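Local coordinates for ammonium transporter (PDB 6EU6), which senses ammonium at the membrane as the Amt-family sensor domain of an ammonium sensor histidine kinase, at the interface of chains A and B. Numbering follows the deposited sequence. Chains: chain A/B, Ammonium transporter.

Contact 1: the interface of chains A and B. Residues chain A 210, 213-214, 217; chain B 21, 24, 28, 44, 47-48, 51.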
# COMPACT_ATOMS: atom_id res chain seq x y z
N THR A 210 5.72 3.33 -12.88
CA THR A 210 6.09 4.32 -11.89
C THR A 210 5.45 3.91 -10.57
O THR A 210 6.12 3.88 -9.50
CB THR A 210 5.60 5.73 -12.30
OG1 THR A 210 6.17 6.06 -13.56
CG2 THR A 210 6.10 6.77 -11.34
N THR A 213 7.43 1.08 -9.23
CA THR A 213 8.69 1.48 -8.61
C THR A 213 8.43 1.95 -7.20
O THR A 213 9.12 1.58 -6.28
CB THR A 213 9.35 2.58 -9.49
OG1 THR A 213 9.58 2.05 -10.81
CG2 THR A 213 10.60 3.05 -8.91
N PHE A 214 7.42 2.81 -6.99
CA PHE A 214 7.12 3.26 -5.64
C PHE A 214 6.76 2.14 -4.67
O PHE A 214 7.18 2.14 -3.50
CB PHE A 214 6.03 4.31 -5.64
CG PHE A 214 6.49 5.71 -5.92
CD1 PHE A 214 7.33 6.40 -5.04
CD2 PHE A 214 5.99 6.39 -7.04
CE1 PHE A 214 7.70 7.75 -5.32
CE2 PHE A 214 6.36 7.74 -7.30
CZ PHE A 214 7.18 8.39 -6.39
N TRP A 217 9.96 0.24 -3.85
CA TRP A 217 10.82 1.07 -2.96
C TRP A 217 10.27 1.01 -1.49
O TRP A 217 11.00 0.76 -0.50
CB TRP A 217 10.86 2.46 -3.57
CG TRP A 217 11.71 3.57 -2.94
CD1 TRP A 217 12.15 3.67 -1.66
CD2 TRP A 217 12.18 4.72 -3.62
NE1 TRP A 217 12.82 4.88 -1.48
CE2 TRP A 217 12.86 5.53 -2.68
CE3 TRP A 217 12.04 5.18 -4.91
CZ2 TRP A 217 13.43 6.75 -3.00
CZ3 TRP A 217 12.59 6.40 -5.24
CH2 TRP A 217 13.30 7.17 -4.28
N PHE B 21 5.84 7.95 3.00
CA PHE B 21 6.49 7.76 1.71
C PHE B 21 5.47 7.31 0.64
O PHE B 21 5.50 7.70 -0.52
CB PHE B 21 7.64 6.70 1.81
CG PHE B 21 8.29 6.45 0.52
CD1 PHE B 21 9.35 7.26 0.08
CD2 PHE B 21 7.86 5.43 -0.29
CE1 PHE B 21 9.98 6.98 -1.14
CE2 PHE B 21 8.47 5.19 -1.52
CZ PHE B 21 9.51 5.98 -1.95
N GLN B 24 3.63 9.54 -1.64
CA GLN B 24 4.26 9.97 -2.89
C GLN B 24 3.60 9.25 -4.10
O GLN B 24 3.45 9.79 -5.23
CB GLN B 24 5.76 9.69 -2.87
CG GLN B 24 6.52 10.51 -1.84
CD GLN B 24 6.65 11.98 -2.26
OE1 GLN B 24 7.27 12.33 -3.29
NE2 GLN B 24 6.00 12.81 -1.53
N THR B 28 1.13 10.70 -7.05
CA THR B 28 1.38 10.30 -8.44
C THR B 28 0.04 9.82 -9.09
O THR B 28 -0.36 10.28 -10.16
CB THR B 28 2.41 9.17 -8.53
OG1 THR B 28 3.64 9.58 -7.89
CG2 THR B 28 2.66 8.85 -10.05
N ALA B 44 3.61 11.30 -14.21
CA ALA B 44 4.12 10.19 -13.42
C ALA B 44 5.61 10.38 -13.17
O ALA B 44 6.10 10.25 -12.03
CB ALA B 44 3.86 8.84 -14.11
N ASN B 47 6.61 13.30 -10.64
CA ASN B 47 6.40 12.86 -9.29
C ASN B 47 7.47 11.89 -8.76
O ASN B 47 7.84 11.95 -7.59
CB ASN B 47 5.05 12.16 -9.16
CG ASN B 47 3.94 13.15 -8.93
OD1 ASN B 47 3.77 13.65 -7.81
ND2 ASN B 47 3.24 13.50 -10.00
N LEU B 48 7.97 11.00 -9.60
CA LEU B 48 9.07 10.13 -9.18
C LEU B 48 10.35 10.93 -9.01
O LEU B 48 11.07 10.77 -8.03
CB LEU B 48 9.28 9.04 -10.19
CG LEU B 48 10.46 8.12 -9.92
CD1 LEU B 48 10.33 7.42 -8.60
CD2 LEU B 48 10.54 7.07 -10.98
N THR B 51 10.74 12.99 -5.85
CA THR B 51 11.08 12.26 -4.68
C THR B 51 12.63 12.08 -4.61
O THR B 51 13.24 12.17 -3.52
CB THR B 51 10.36 10.90 -4.73
OG1 THR B 51 8.94 11.09 -4.82
CG2 THR B 51 10.69 10.13 -3.51
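A:Phe214 of helix 206-226 pushes its ring between helices 2-34 and 40-67 of chain B, in the subunit interface of an Amt/Mep/Rh-family trimer. CB and CG lead to the ring. On one flank CD1 lies 3.8 Å from CZ of B:Phe21, and CE1 beyond it rests 3.7 Å from CB of B:Gln24. On the other flank CD2 and CE2 both face the hydroxyl OG1 of B:Thr28, at 4.0 and 3.3 Å. At the tip CZ packs 3.8 Å from CA of B:Leu48, whose CD1 covers one face near the rim, and OG1 of B:Thr51 sits in plane at the edge. A flat, apolar phenylalanine fits this slot, probably because the hydroxyls lining it are bonded within chain B. B:Thr28 OG1 donates to O of B:Gln24; B:Thr51 OG1 donates to that glutamine's OE1 at 2.6 Å, on a lone pair, and to O of B:Asn47. One turn along, CG anti to the backbone N (chi1 -177°) swings the broad indole of A:Trp217 out so that CZ of B:Phe21 meets one face toward the rim, 3.4 Å from CD2. One turn back, the CG2 methyl of A:Thr210 rests on the backbone O of B:Ala44.

Contact 2: the interface of chains A and B. Residues chain A 232-233, 235; chain B 7, 10, 95.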
# COMPACT_ATOMS: atom_id res chain seq x y z
N SER A 232 15.71 -1.88 17.02
CA SER A 232 16.69 -1.03 17.74
C SER A 232 16.67 0.32 17.05
O SER A 232 16.06 0.49 16.00
CB SER A 232 18.12 -1.58 17.69
OG SER A 232 18.52 -2.03 16.40
N VAL A 233 17.39 1.24 17.60
CA VAL A 233 17.73 2.52 16.97
C VAL A 233 18.27 2.37 15.53
O VAL A 233 18.09 3.22 14.64
CB VAL A 233 18.72 3.26 17.92
CG1 VAL A 233 18.15 3.26 19.35
CG2 VAL A 233 20.06 2.57 17.99
N ILE A 235 17.07 0.74 13.17
CA ILE A 235 16.01 0.59 12.21
C ILE A 235 15.91 1.84 11.33
O ILE A 235 15.82 1.72 10.12
CB ILE A 235 14.71 0.30 12.95
CG1 ILE A 235 13.59 -0.10 12.05
CG2 ILE A 235 14.28 1.47 13.83
CD1 ILE A 235 12.45 -0.54 12.96
N ASN B 7 12.71 2.07 21.84
CA ASN B 7 12.62 1.13 20.72
C ASN B 7 11.24 1.10 20.05
O ASN B 7 11.15 1.09 18.85
CB ASN B 7 12.95 -0.30 21.13
CG ASN B 7 14.43 -0.50 21.30
OD1 ASN B 7 15.19 0.35 20.89
ND2 ASN B 7 14.83 -1.64 21.90
N HIS B 10 10.83 4.38 18.05
CA HIS B 10 11.47 4.20 16.74
C HIS B 10 10.63 3.41 15.77
O HIS B 10 10.45 3.80 14.65
CB HIS B 10 12.83 3.50 16.84
CG HIS B 10 13.94 4.39 17.26
ND1 HIS B 10 14.59 5.22 16.39
CD2 HIS B 10 14.58 4.52 18.44
CE1 HIS B 10 15.54 5.87 17.02
NE2 HIS B 10 15.55 5.48 18.26
N SER B 95 15.40 7.84 12.69
CA SER B 95 13.99 7.67 12.49
C SER B 95 13.32 9.03 12.33
O SER B 95 12.58 9.24 11.44
CB SER B 95 13.41 6.86 13.63
OG SER B 95 14.11 5.65 13.73
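Chi1 of -79° sets CG of B:His10 anti to its own carbonyl carbon, and chi2 of -82° turns the imidazole so that one face meets A:Val233 of the other subunit. The valine CA stands over the middle of that face, 3.9 Å from the ring centroid, in a CH-pi contact. Its CG1 branch, anti to the valine carbonyl carbon, extends over the same side toward the NE2-CD2 end, 3.6 Å from NE2. A histidine suits this place because it presents a flat surface to aliphatic groups while its ring nitrogens can still bond in the ring plane. That second ability is used inside chain B: ND1 and OG of B:Ser95, on helix 93-114, are 2.7 Å apart in a nearly straight hydrogen bond, 173° at the hydrogen. The serine lies at the ring edge and probably limits the imidazole's rotation, keeping its face toward the valine. A:Ile235, near the start of helix 234-261, passes B:His10 in the opposite direction and sets its CG2 branch 3.9 Å from the histidine CB. The branched valine and isoleucine pad the ring and its stem with methyl groups. One turn earlier on helix 2-34, the amide oxygen OD1 of B:Asn7 lies 3.8 Å from CA of A:Ser232.

Contact 3: the interface of chains A and B. Residues chain A 206-207, 210, 266, 270; chain B 40-41, 44-45.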
# COMPACT_ATOMS: atom_id res chain seq x y z
N VAL A 206 3.89 3.56 -18.66
CA VAL A 206 4.83 4.22 -17.84
C VAL A 206 4.26 4.62 -16.48
O VAL A 206 4.93 4.38 -15.45
CB VAL A 206 5.50 5.35 -18.58
CG1 VAL A 206 6.42 6.18 -17.67
CG2 VAL A 206 6.36 4.75 -19.65
N PRO A 207 3.03 5.15 -16.45
CA PRO A 207 2.47 5.44 -15.11
C PRO A 207 2.39 4.20 -14.23
O PRO A 207 2.68 4.26 -13.04
CB PRO A 207 1.05 5.98 -15.43
CG PRO A 207 1.17 6.58 -16.79
CD PRO A 207 2.21 5.78 -17.53
N THR A 210 5.72 3.33 -12.88
CA THR A 210 6.09 4.32 -11.89
C THR A 210 5.45 3.91 -10.57
O THR A 210 6.12 3.88 -9.50
CB THR A 210 5.60 5.73 -12.30
OG1 THR A 210 6.17 6.06 -13.56
CG2 THR A 210 6.10 6.77 -11.34
N ALA A 266 12.50 6.85 -19.52
CA ALA A 266 11.90 6.32 -18.30
C ALA A 266 12.46 4.91 -17.90
O ALA A 266 12.73 4.67 -16.71
CB ALA A 266 10.39 6.29 -18.44
N PHE A 270 14.13 3.88 -14.21
CA PHE A 270 13.60 2.87 -13.28
C PHE A 270 14.61 1.82 -12.99
O PHE A 270 14.84 1.44 -11.82
CB PHE A 270 12.36 2.12 -13.87
CG PHE A 270 11.17 3.01 -14.22
CD1 PHE A 270 10.72 3.96 -13.38
CD2 PHE A 270 10.45 2.79 -15.35
CE1 PHE A 270 9.65 4.79 -13.67
CE2 PHE A 270 9.37 3.59 -15.67
CZ PHE A 270 8.95 4.57 -14.80
N ALA B 40 -0.15 11.90 -19.04
CA ALA B 40 -0.02 11.00 -17.91
C ALA B 40 1.41 10.56 -17.69
O ALA B 40 1.84 10.43 -16.56
CB ALA B 40 -0.85 9.75 -18.16
N ILE B 41 2.16 10.35 -18.78
CA ILE B 41 3.57 9.98 -18.65
C ILE B 41 4.34 11.08 -17.98
O ILE B 41 5.17 10.77 -17.07
CB ILE B 41 4.20 9.57 -20.04
CG1 ILE B 41 3.42 8.37 -20.63
CG2 ILE B 41 5.68 9.20 -19.88
CD1 ILE B 41 3.80 8.03 -22.09
N ALA B 44 3.61 11.30 -14.21
CA ALA B 44 4.12 10.19 -13.42
C ALA B 44 5.61 10.38 -13.17
O ALA B 44 6.10 10.25 -12.03
CB ALA B 44 3.86 8.84 -14.11
N LEU B 45 6.32 10.75 -14.20
CA LEU B 45 7.76 10.93 -14.11
C LEU B 45 8.20 12.11 -13.25
O LEU B 45 9.21 11.97 -12.54
CB LEU B 45 8.37 11.07 -15.49
CG LEU B 45 8.16 9.77 -16.27
CD1 LEU B 45 8.73 9.98 -17.66
CD2 LEU B 45 8.79 8.54 -15.60
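A:Val206 and B:Leu45 cross at about a right angle, the valine CG1 methyl meeting the leucine CD2 methyl at 3.9 Å, where helix 206-226 of one Amt-family subunit packs on helix 40-67 of the next. The same CG1, anti to the valine backbone N (chi1 174°), also touches CG2 of B:Ile41 at 3.8 Å, again with the side chains nearly perpendicular. Beta-branched valine and isoleucine suit such a crossing, since each keeps methyl groups close to its helix. B:Leu45 is longer and reaches past the valine to helix 266-280, its CD2 packing 4.0 Å from CB of A:Ala266 and 4.1 Å from CZ of A:Phe270. The small alanine leaves room for the leucine's forked end. A:Pro207, in the first turn of its helix, places its CA 3.8 Å from CB of B:Ala44 and its ring CG 4.0 Å from CB of B:Ala40, short residues that let the backbones come close. A:Thr210 turns its OG1 back to the backbone O of A:Val206 at 2.8 Å, the donor standing 42° out of the carbonyl plane, while CG2 packs on O of B:Ala44. An alanine at A:Thr210 would probably leave the valine carbonyl without its hydroxyl partner and open a gap beside B:Ala44.

Contacts 1 and 3 are neighbours, their C-alpha centres about 9 Å apart, and they share A:Thr210 and B:Ala44 where helix 206-226 of chain A meets helix 40-67 of chain B. Contact 2 is separate, its C-alpha centre about 25 Å from that of contact 1 and about 33 Å from that of contact 3, yet helix 2-34 of chain B runs through contacts 1 and 2. Contacts 1 and 3 therefore form one continuous patch and contact 2 a distant second, holding the subunits at two levels. With three copies in the assembly, repetition of this interface probably closes the trimer and resists tilting.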